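Local atomic coordinates of DNA-(apurinic or apyrimidinic site) endonuclease 2 (Xenopus laevis, PDB entry 6WCD), a protein that acts in base excision DNA repair as a magnesium-dependent 3'-5' exonuclease and a weak endonuclease at apurinic or apyrimidinic sites. Residues A[1-5]-A[305-311]; A[55-61]-A[115-120]. All coordinates share one frame; numbering follows the deposited sequence.

Contact 1 (A[1-5]-A[305-311]); sequences MKIVS and AFMKCQP. With BU1 (1,4-butanediol), chain D.
The side chain of M1 leaves with CG opposite the backbone N (chi1 -163°) and continues fully extended, which lays SD alongside the P311 ring at 4.0 Å from CD and brings it 4.1 Å from SG of C309. In K2, CG instead stands beside its own N and anti to the carbonyl carbon (chi1 -68°), and CG and CD pass obliquely by the CD2/CE2 side of the F306 ring; the nearest pair is K2 CG and F306 CD2, 3.8 Å apart. The two backbones run antiparallel. I3 and A305 exchange two backbone bonds, N to O each way, and the side chains of this pair lie on the face of the sheet away from K2 and F306. M1 and M307 close the end with a second reciprocal pair, M307 N reaching M1 O at 2.8 Å. The terminal amino group gives to M307 O at 2.9 Å and also to O6 of a 1,4-butanediol, 2.8 Å away; that hydroxyl in turn donates a hydrogen bond to OE1 of Q310. The Q310 side chain folds back, its NE2 meeting the carbonyl of K308 from above the carbonyl plane, which fixes the amide with OE1 turned to the diol. The carbonyl O of C309, packed 3.3 Å from CB of M1, is buried without a polar partner. Outside the segments, D28 accepts from K2 N through OD1. Strand 2-7 lies between 29-33 and 303-307 in one of the two central sheets of the DNase I-like endonuclease/exonuclease fold, paired antiparallel with 303-307, some 300 residues later.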
loop_
_atom_site.group_PDB
_atom_site.type_symbol
_atom_site.label_atom_id
_atom_site.label_comp_id
_atom_site.label_asym_id
_atom_site.label_seq_id
_atom_site.Cartn_x
_atom_site.Cartn_y
_atom_site.Cartn_z
ATOM N N MET A 1 -4.737 -15.758 7.629
ATOM C CA MET A 1 -3.703 -14.746 7.119
ATOM C C MET A 1 -4.240 -13.364 7.378
ATOM O O MET A 1 -5.419 -13.111 7.177
ATOM C CB MET A 1 -3.454 -14.905 5.640
ATOM C CG MET A 1 -2.212 -14.272 5.142
ATOM S SD MET A 1 -2.023 -14.891 3.444
ATOM C CE MET A 1 -0.871 -13.677 2.862
ATOM N N LYS A 2 -3.402 -12.480 7.863
ATOM C CA LYS A 2 -3.803 -11.113 8.145
ATOM C C LYS A 2 -2.863 -10.119 7.508
ATOM O O LYS A 2 -1.644 -10.328 7.479
ATOM C CB LYS A 2 -3.806 -10.919 9.649
ATOM C CG LYS A 2 -4.894 -11.699 10.335
ATOM C CD LYS A 2 -4.759 -11.674 11.839
ATOM C CE LYS A 2 -3.518 -12.364 12.310
ATOM N NZ LYS A 2 -3.629 -12.640 13.786
ATOM N N ILE A 3 -3.425 -9.022 7.000
ATOM C CA ILE A 3 -2.642 -7.985 6.335
ATOM C C ILE A 3 -3.098 -6.614 6.805
ATOM O O ILE A 3 -4.289 -6.342 6.951
ATOM C CB ILE A 3 -2.744 -8.104 4.805
ATOM C CG1 ILE A 3 -1.817 -7.111 4.112
ATOM C CG2 ILE A 3 -4.188 -7.933 4.340
ATOM C CD1 ILE A 3 -1.544 -7.492 2.691
ATOM N N VAL A 4 -2.129 -5.759 7.099
ATOM C CA VAL A 4 -2.366 -4.429 7.615
ATOM C C VAL A 4 -1.777 -3.426 6.643
ATOM O O VAL A 4 -0.710 -3.665 6.057
ATOM C CB VAL A 4 -1.743 -4.246 9.007
ATOM C CG1 VAL A 4 -1.632 -2.784 9.416
ATOM C CG2 VAL A 4 -2.524 -4.993 10.047
ATOM N N SER A 5 -2.449 -2.309 6.504
ATOM C CA SER A 5 -1.939 -1.135 5.777
ATOM C C SER A 5 -2.002 0.069 6.709
ATOM O O SER A 5 -3.002 0.273 7.396
ATOM C CB SER A 5 -2.767 -0.856 4.535
ATOM O OG SER A 5 -2.276 0.205 3.778
ATOM N N ALA A 305 -7.121 -6.471 7.063
ATOM C CA ALA A 305 -7.949 -7.514 6.496
ATOM C C ALA A 305 -7.571 -8.877 7.053
ATOM O O ALA A 305 -6.396 -9.139 7.386
ATOM C CB ALA A 305 -7.853 -7.553 4.996
ATOM N N PHE A 306 -8.583 -9.726 7.099
ATOM C CA PHE A 306 -8.527 -11.078 7.680
ATOM C C PHE A 306 -8.927 -11.996 6.541
ATOM O O PHE A 306 -9.995 -11.825 5.951
ATOM C CB PHE A 306 -9.493 -11.227 8.865
ATOM C CG PHE A 306 -9.195 -10.277 10.010
ATOM C CD1 PHE A 306 -9.643 -8.961 9.980
ATOM C CD2 PHE A 306 -8.515 -10.700 11.138
ATOM C CE1 PHE A 306 -9.344 -8.123 11.019
ATOM C CE2 PHE A 306 -8.267 -9.860 12.179
ATOM C CZ PHE A 306 -8.708 -8.543 12.099
ATOM N N MET A 307 -8.074 -12.968 6.228
ATOM C CA MET A 307 -8.291 -13.844 5.086
ATOM C C MET A 307 -8.132 -15.310 5.499
ATOM O O MET A 307 -7.393 -15.628 6.424
ATOM C CB MET A 307 -7.281 -13.471 3.991
ATOM C CG MET A 307 -7.310 -11.953 3.661
ATOM S SD MET A 307 -5.884 -11.460 2.647
ATOM C CE MET A 307 -6.236 -12.396 1.156
ATOM N N LYS A 308 -8.806 -16.169 4.790
ATOM C CA LYS A 308 -8.814 -17.596 5.112
ATOM C C LYS A 308 -7.742 -18.353 4.334
ATOM O O LYS A 308 -7.453 -19.517 4.694
ATOM C CB LYS A 308 -10.204 -18.193 4.914
ATOM C CG LYS A 308 -10.611 -18.266 3.509
ATOM C CD LYS A 308 -12.068 -18.682 3.298
ATOM C CE LYS A 308 -13.033 -17.585 3.697
ATOM N NZ LYS A 308 -14.454 -17.927 3.293
ATOM N N CYS A 309 -7.147 -17.742 3.346
ATOM C CA CYS A 309 -6.078 -18.411 2.602
ATOM C C CYS A 309 -4.796 -18.495 3.423
ATOM O O CYS A 309 -4.587 -17.752 4.387
ATOM C CB CYS A 309 -5.797 -17.704 1.292
ATOM S SG CYS A 309 -5.490 -15.934 1.428
ATOM N N GLN A 310 -3.978 -19.493 3.094
ATOM C CA GLN A 310 -2.787 -19.826 3.896
ATOM C C GLN A 310 -1.527 -19.636 3.055
ATOM O O GLN A 310 -1.449 -20.110 1.918
ATOM C CB GLN A 310 -2.867 -21.249 4.412
ATOM C CG GLN A 310 -4.144 -21.529 5.224
ATOM C CD GLN A 310 -4.231 -20.679 6.479
ATOM O OE1 GLN A 310 -3.247 -20.532 7.198
ATOM N NE2 GLN A 310 -5.388 -20.041 6.696
ATOM N N PRO A 311 -0.531 -18.956 3.574
ATOM C CA PRO A 311 0.638 -18.618 2.763
ATOM C C PRO A 311 1.642 -19.746 2.738
ATOM O O PRO A 311 1.753 -20.550 3.666
ATOM C CB PRO A 311 1.199 -17.407 3.498
ATOM C CG PRO A 311 0.890 -17.669 4.875
ATOM C CD PRO A 311 -0.478 -18.298 4.887
HETATM C C1 BU1 D . 1.099 -18.915 9.472
HETATM C C2 BU1 D . 0.755 -17.498 8.996
HETATM C C3 BU1 D . -0.746 -17.217 9.054
HETATM C C4 BU1 D . -1.385 -17.634 7.739
HETATM O O5 BU1 D . 1.184 -19.808 8.388
HETATM O O6 BU1 D . -2.789 -17.777 7.797
#

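Contact 2 (A[55-61]-A[115-120]); sequences YFSFSRV and QEGRAV
R60 and Q115 are joined by the single direct hydrogen bond between the two segments, from R60 N to Q115 O, 2.9 Å long and nearly straight at 169°. Next to it CG1 of V61 lies across the Q115 side chain at about a right angle, 3.4 Å from the amide carbon CD, while V61 CG2 reaches CG of E116. The chains come closest at S59 and G117, whose CA atoms are 4.0 Å apart; the loop turns there with a positive phi (66°) at G117. Further along, S57 points its CB at the carbonyl O of A119, 3.3 Å away, and V120 CG2 packs on CB of Y55. Two waters complete this shell: one gives a hydrogen bond to F58 O and accepts from G117 N at 2.8 Å, the other gives to S57 OG and receives a weak bond from A119 N. Behind these atoms, S59 OG, set opposite its own N (chi1 168°), accepts from V61 N in an ST turn. E83 holds both S57 OG and the R60 guanidinium, which also makes a cation-pi contact with F89. On the far side R118 grips OE1 of E116 side-on with NE and NH1, NE at 2.9 Å, its plane holding the acceptor; R153 adds a salt bridge to the same oxygen. Such a gathering of positive charge would probably keep E116 ionised, and with its NH2 bonded to the carbonyl of Y142, an active-site residue by similarity, R118 is fixed in orientation beside the catalytic region.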
loop_
_atom_site.group_PDB
_atom_site.type_symbol
_atom_site.label_atom_id
_atom_site.label_comp_id
_atom_site.label_asym_id
_atom_site.label_seq_id
_atom_site.Cartn_x
_atom_site.Cartn_y
_atom_site.Cartn_z
ATOM N N TYR A 55 10.868 -5.020 2.615
ATOM C CA TYR A 55 11.012 -4.577 1.220
ATOM C C TYR A 55 10.586 -3.127 1.154
ATOM O O TYR A 55 9.422 -2.811 1.356
ATOM C CB TYR A 55 10.170 -5.463 0.279
ATOM C CG TYR A 55 10.484 -6.925 0.528
ATOM C CD1 TYR A 55 11.533 -7.552 -0.154
ATOM C CD2 TYR A 55 9.845 -7.630 1.561
ATOM C CE1 TYR A 55 11.946 -8.841 0.161
ATOM C CE2 TYR A 55 10.249 -8.902 1.895
ATOM C CZ TYR A 55 11.299 -9.504 1.185
ATOM O OH TYR A 55 11.753 -10.760 1.500
ATOM N N PHE A 56 11.534 -2.258 0.859
ATOM C CA PHE A 56 11.315 -0.807 0.862
ATOM C C PHE A 56 11.403 -0.282 -0.553
ATOM O O PHE A 56 12.223 -0.764 -1.361
ATOM C CB PHE A 56 12.367 -0.059 1.698
ATOM C CG PHE A 56 12.089 -0.013 3.169
ATOM C CD1 PHE A 56 12.027 -1.122 3.938
ATOM C CD2 PHE A 56 11.929 1.214 3.775
ATOM C CE1 PHE A 56 11.764 -1.051 5.313
ATOM C CE2 PHE A 56 11.677 1.310 5.112
ATOM C CZ PHE A 56 11.636 0.168 5.909
ATOM N N SER A 57 10.666 0.770 -0.815
ATOM C CA SER A 57 10.967 1.660 -1.926
ATOM C C SER A 57 11.343 2.992 -1.321
ATOM O O SER A 57 10.594 3.564 -0.549
ATOM C CB SER A 57 9.781 1.798 -2.870
ATOM O OG SER A 57 10.164 2.639 -3.994
ATOM N N PHE A 58 12.537 3.439 -1.641
ATOM C CA PHE A 58 13.088 4.687 -1.147
ATOM C C PHE A 58 12.958 5.796 -2.178
ATOM O O PHE A 58 13.300 5.599 -3.351
ATOM C CB PHE A 58 14.566 4.493 -0.858
ATOM C CG PHE A 58 14.883 3.397 0.083
ATOM C CD1 PHE A 58 14.702 3.537 1.431
ATOM C CD2 PHE A 58 15.468 2.223 -0.381
ATOM C CE1 PHE A 58 15.042 2.559 2.328
ATOM C CE2 PHE A 58 15.797 1.184 0.489
ATOM C CZ PHE A 58 15.623 1.362 1.857
ATOM N N SER A 59 12.538 6.967 -1.731
ATOM C CA SER A 59 12.509 8.105 -2.627
ATOM C C SER A 59 13.914 8.430 -3.097
ATOM O O SER A 59 14.873 8.407 -2.323
ATOM C CB SER A 59 11.950 9.297 -1.928
ATOM O OG SER A 59 12.156 10.471 -2.680
ATOM N N ARG A 60 14.042 8.833 -4.354
ATOM C CA ARG A 60 15.324 9.213 -4.871
ATOM C C ARG A 60 15.385 10.715 -5.094
ATOM O O ARG A 60 16.394 11.199 -5.581
ATOM C CB ARG A 60 15.540 8.519 -6.215
ATOM C CG ARG A 60 15.793 7.030 -6.091
ATOM C CD ARG A 60 15.213 6.256 -7.248
ATOM N NE ARG A 60 15.706 4.881 -7.288
ATOM C CZ ARG A 60 15.295 3.900 -6.487
ATOM N NH1 ARG A 60 14.374 4.123 -5.556
ATOM N NH2 ARG A 60 15.807 2.686 -6.625
ATOM N N VAL A 61 14.363 11.473 -4.692
ATOM C CA VAL A 61 14.336 12.902 -5.046
ATOM C C VAL A 61 14.489 13.876 -3.894
ATOM O O VAL A 61 14.574 15.095 -4.140
ATOM C CB VAL A 61 13.049 13.272 -5.815
ATOM C CG1 VAL A 61 12.943 12.459 -7.110
ATOM C CG2 VAL A 61 11.852 13.130 -4.949
ATOM N N GLN A 115 10.143 7.358 -9.094
ATOM C CA GLN A 115 11.324 7.743 -8.335
ATOM C C GLN A 115 11.023 8.350 -6.971
ATOM O O GLN A 115 11.949 8.853 -6.327
ATOM C CB GLN A 115 12.168 8.734 -9.147
ATOM C CG GLN A 115 11.524 10.063 -9.313
ATOM C CD GLN A 115 12.357 11.047 -10.122
ATOM O OE1 GLN A 115 13.442 10.720 -10.622
ATOM N NE2 GLN A 115 11.837 12.258 -10.285
ATOM N N GLU A 116 9.781 8.390 -6.530
ATOM C CA GLU A 116 9.451 9.030 -5.267
ATOM C C GLU A 116 9.132 8.031 -4.152
ATOM O O GLU A 116 8.616 8.415 -3.102
ATOM C CB GLU A 116 8.269 9.995 -5.444
ATOM C CG GLU A 116 8.599 11.149 -6.359
ATOM C CD GLU A 116 7.530 12.247 -6.433
ATOM O OE1 GLU A 116 6.478 12.200 -5.714
ATOM O OE2 GLU A 116 7.747 13.185 -7.271
ATOM N N GLY A 117 9.484 6.777 -4.339
ATOM C CA GLY A 117 9.294 5.802 -3.267
ATOM C C GLY A 117 7.845 5.542 -2.924
ATOM O O GLY A 117 7.487 5.465 -1.746
ATOM N N ARG A 118 6.990 5.447 -3.932
ATOM C CA ARG A 118 5.559 5.359 -3.691
ATOM C C ARG A 118 4.921 4.004 -3.920
ATOM O O ARG A 118 3.712 3.860 -3.735
ATOM C CB ARG A 118 4.849 6.375 -4.595
ATOM C CG ARG A 118 5.194 7.814 -4.235
ATOM C CD ARG A 118 4.407 8.829 -5.080
ATOM N NE ARG A 118 4.762 10.159 -4.638
ATOM C CZ ARG A 118 4.346 10.736 -3.528
ATOM N NH1 ARG A 118 4.814 11.907 -3.161
ATOM N NH2 ARG A 118 3.407 10.158 -2.806
ATOM N N ALA A 119 5.663 3.004 -4.341
ATOM C CA ALA A 119 5.081 1.684 -4.554
ATOM C C ALA A 119 6.103 0.578 -4.340
ATOM O O ALA A 119 7.260 0.688 -4.775
ATOM C CB ALA A 119 4.518 1.552 -5.957
ATOM N N VAL A 120 5.689 -0.488 -3.698
ATOM C CA VAL A 120 6.485 -1.700 -3.594
ATOM C C VAL A 120 5.519 -2.870 -3.762
ATOM O O VAL A 120 4.378 -2.837 -3.275
ATOM C CB VAL A 120 7.319 -1.745 -2.293
ATOM C CG1 VAL A 120 6.487 -1.846 -1.101
ATOM C CG2 VAL A 120 8.365 -2.879 -2.352
HETATM O O HOH W 1 8.515 3.550 -6.147
HETATM O O HOH W 2 11.590 5.526 -5.712
#

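How the contacts relate
The centres of contacts 1 and 2 lie 24 Å apart on opposite sides of the chain's centre, and their nearest atoms stay about 10 Å apart. Along the sequence both halves of contact 2 fall between 1-5 and 305-311. The contacts nevertheless share both central sheets. In the six-stranded one, strand 53-57 is outermost, while 2-7 and 303-307 are interior and separated from it by 68-72 and 29-33. In the other, 310-312 pairs antiparallel with 119-127. Contact 1 joins the N-terminal strand to a strand about 300 residues later, in the six-stranded sheet, and contact 2 links the sheets at another place, close to the active site.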